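PDB 3GOC: endonuclease V, which probably nicks double-stranded DNA at the second phosphodiester bond 3' to a deoxyinosine, using magnesium, as a step in the repair of deaminated bases. Local coordinates for residues Arg215-Ser218 / Leu219-Ala223. Sequence-based numbering, arbitrary orientation.
Sequences RADS and LCRRA. With MG (magnesium ion), chain C.
Asp217 and Arg221 sit one turn apart on the helix 211-228, whose backbone runs through four successive i to i+4 bonds here, from Leu219 N, Cys220 N, Arg221 N and Arg222 N to the carbonyls of Arg215, Ala216, Asp217 and Ser218; all four are close to straight, which marks a regular alpha-helix. It is the C-terminal helix of an RNase H-like fold, and it brings Asp217 to the magnesium site. With CG anti to the backbone N (chi1 173°), the carboxylate leans along the helix toward Arg221. Its OD1 binds a magnesium ion at 2.2 Å and also accepts a hydrogen bond from Arg221 NE at 2.9 Å. That donor reaches OD1 on the syn side but lies 26° out of the carboxylate plane, and the two flat groups are turned 69° against each other. The pairing is therefore not a flat, two-pronged one: NE serves OD1 as a hydrogen-bond donor, while OD2, 3.3 Å from NE, adds a salt-bridge contact. Held by the metal and by NE, OD1 leaves the carboxylate little freedom to turn. Asp46 binds the same ion, and Asp46 and Asp114 share a second magnesium site nearby, an arrangement consistent with two-metal catalysis, as in other RNase H-like nucleases. On another side of the helix, Leu219, Cys220 and Ala223 turn to the sheet, with Leu219 on Ala59 and Thr75 and Cys220 on Asp46 and Ala48. Ser218, by contrast, is exposed, and its OG hydrogen-bonds the carbonyl O of Arg214. Back at the metal, Arg221 is a second-shell residue, donating from NH1 to water 2 at 3.0 Å, a water bound to the magnesium at 2.3 Å.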
loop_
_atom_site.group_PDB
_atom_site.type_symbol
_atom_site.label_atom_id
_atom_site.label_comp_id
_atom_site.label_asym_id
_atom_site.label_seq_id
_atom_site.Cartn_x
_atom_site.Cartn_y
_atom_site.Cartn_z
ATOM N N ARG A 215 2.159 -15.944 6.709
ATOM C CA ARG A 215 2.966 -16.984 6.069
ATOM C C ARG A 215 4.154 -17.429 6.923
ATOM O O ARG A 215 4.374 -18.620 7.125
ATOM C CB ARG A 215 3.519 -16.484 4.733
ATOM C CG ARG A 215 2.496 -16.041 3.717
ATOM C CD ARG A 215 1.894 -17.217 3.018
ATOM N NE ARG A 215 1.074 -16.796 1.884
ATOM C CZ ARG A 215 0.329 -17.635 1.174
ATOM N NH1 ARG A 215 0.316 -18.922 1.486
ATOM N NH2 ARG A 215 -0.404 -17.187 0.170
ATOM N N ALA A 216 4.926 -16.463 7.414
ATOM C CA ALA A 216 6.098 -16.783 8.212
ATOM C C ALA A 216 5.714 -17.459 9.521
ATOM O O ALA A 216 6.399 -18.378 9.973
ATOM C CB ALA A 216 6.911 -15.526 8.477
ATOM N N ASP A 217 4.620 -17.012 10.128
ATOM C CA ASP A 217 4.172 -17.611 11.379
ATOM C C ASP A 217 3.825 -19.080 11.166
ATOM O O ASP A 217 4.253 -19.953 11.928
ATOM C CB ASP A 217 2.945 -16.876 11.927
ATOM C CG ASP A 217 2.347 -17.572 13.133
ATOM O OD1 ASP A 217 2.968 -17.528 14.213
ATOM O OD2 ASP A 217 1.264 -18.183 13.000
ATOM N N SER A 218 3.050 -19.355 10.121
ATOM C CA SER A 218 2.647 -20.725 9.839
ATOM C C SER A 218 3.862 -21.600 9.582
ATOM O O SER A 218 3.954 -22.720 10.089
ATOM C CB SER A 218 1.719 -20.772 8.623
ATOM O OG SER A 218 0.460 -20.182 8.921
ATOM N N LEU A 219 4.812 -21.080 8.810
ATOM C CA LEU A 219 6.000 -21.856 8.477
ATOM C C LEU A 219 6.938 -22.144 9.648
ATOM O O LEU A 219 7.407 -23.275 9.796
ATOM C CB LEU A 219 6.769 -21.188 7.330
ATOM C CG LEU A 219 8.043 -21.910 6.870
ATOM C CD1 LEU A 219 7.739 -23.353 6.457
ATOM C CD2 LEU A 219 8.649 -21.147 5.703
ATOM N N CYS A 220 7.235 -21.155 10.483
ATOM C CA CYS A 220 8.125 -21.463 11.595
ATOM C C CYS A 220 7.483 -22.429 12.584
ATOM O O CYS A 220 8.173 -23.242 13.198
ATOM C CB CYS A 220 8.605 -20.193 12.319
ATOM S SG CYS A 220 7.377 -19.157 13.155
ATOM N N ARG A 221 6.168 -22.342 12.747
ATOM C CA ARG A 221 5.485 -23.249 13.661
ATOM C C ARG A 221 5.564 -24.677 13.115
ATOM O O ARG A 221 5.782 -25.626 13.875
ATOM C CB ARG A 221 4.026 -22.824 13.841
ATOM C CG ARG A 221 3.850 -21.573 14.701
ATOM C CD ARG A 221 2.416 -21.061 14.640
ATOM N NE ARG A 221 2.151 -19.990 15.597
ATOM C CZ ARG A 221 1.990 -20.176 16.902
ATOM N NH1 ARG A 221 1.749 -19.141 17.698
ATOM N NH2 ARG A 221 2.060 -21.397 17.416
ATOM N N ARG A 222 5.401 -24.837 11.803
ATOM C CA ARG A 222 5.481 -26.168 11.205
ATOM C C ARG A 222 6.902 -26.718 11.325
ATOM O O ARG A 222 7.098 -27.884 11.665
ATOM C CB ARG A 222 5.079 -26.137 9.726
ATOM C CG ARG A 222 5.034 -27.530 9.101
ATOM C CD ARG A 222 4.681 -27.488 7.627
ATOM N NE ARG A 222 5.773 -26.971 6.814
ATOM C CZ ARG A 222 5.685 -26.746 5.508
ATOM N NH1 ARG A 222 4.550 -26.992 4.871
ATOM N NH2 ARG A 222 6.735 -26.292 4.837
ATOM N N ALA A 223 7.890 -25.873 11.041
ATOM C CA ALA A 223 9.287 -26.284 11.110
ATOM C C ALA A 223 9.691 -26.646 12.538
ATOM O O ALA A 223 10.523 -27.530 12.745
ATOM C CB ALA A 223 10.188 -25.179 10.567
HETATM MG MG MG C . 4.325 -16.167 15.302
HETATM O O HOH W 1 0.355 -16.357 16.202
HETATM O O HOH W 2 2.903 -16.393 17.123
HETATM O O HOH W 3 5.391 -18.088 15.995
HETATM O O HOH W 4 3.056 -14.394 14.439
#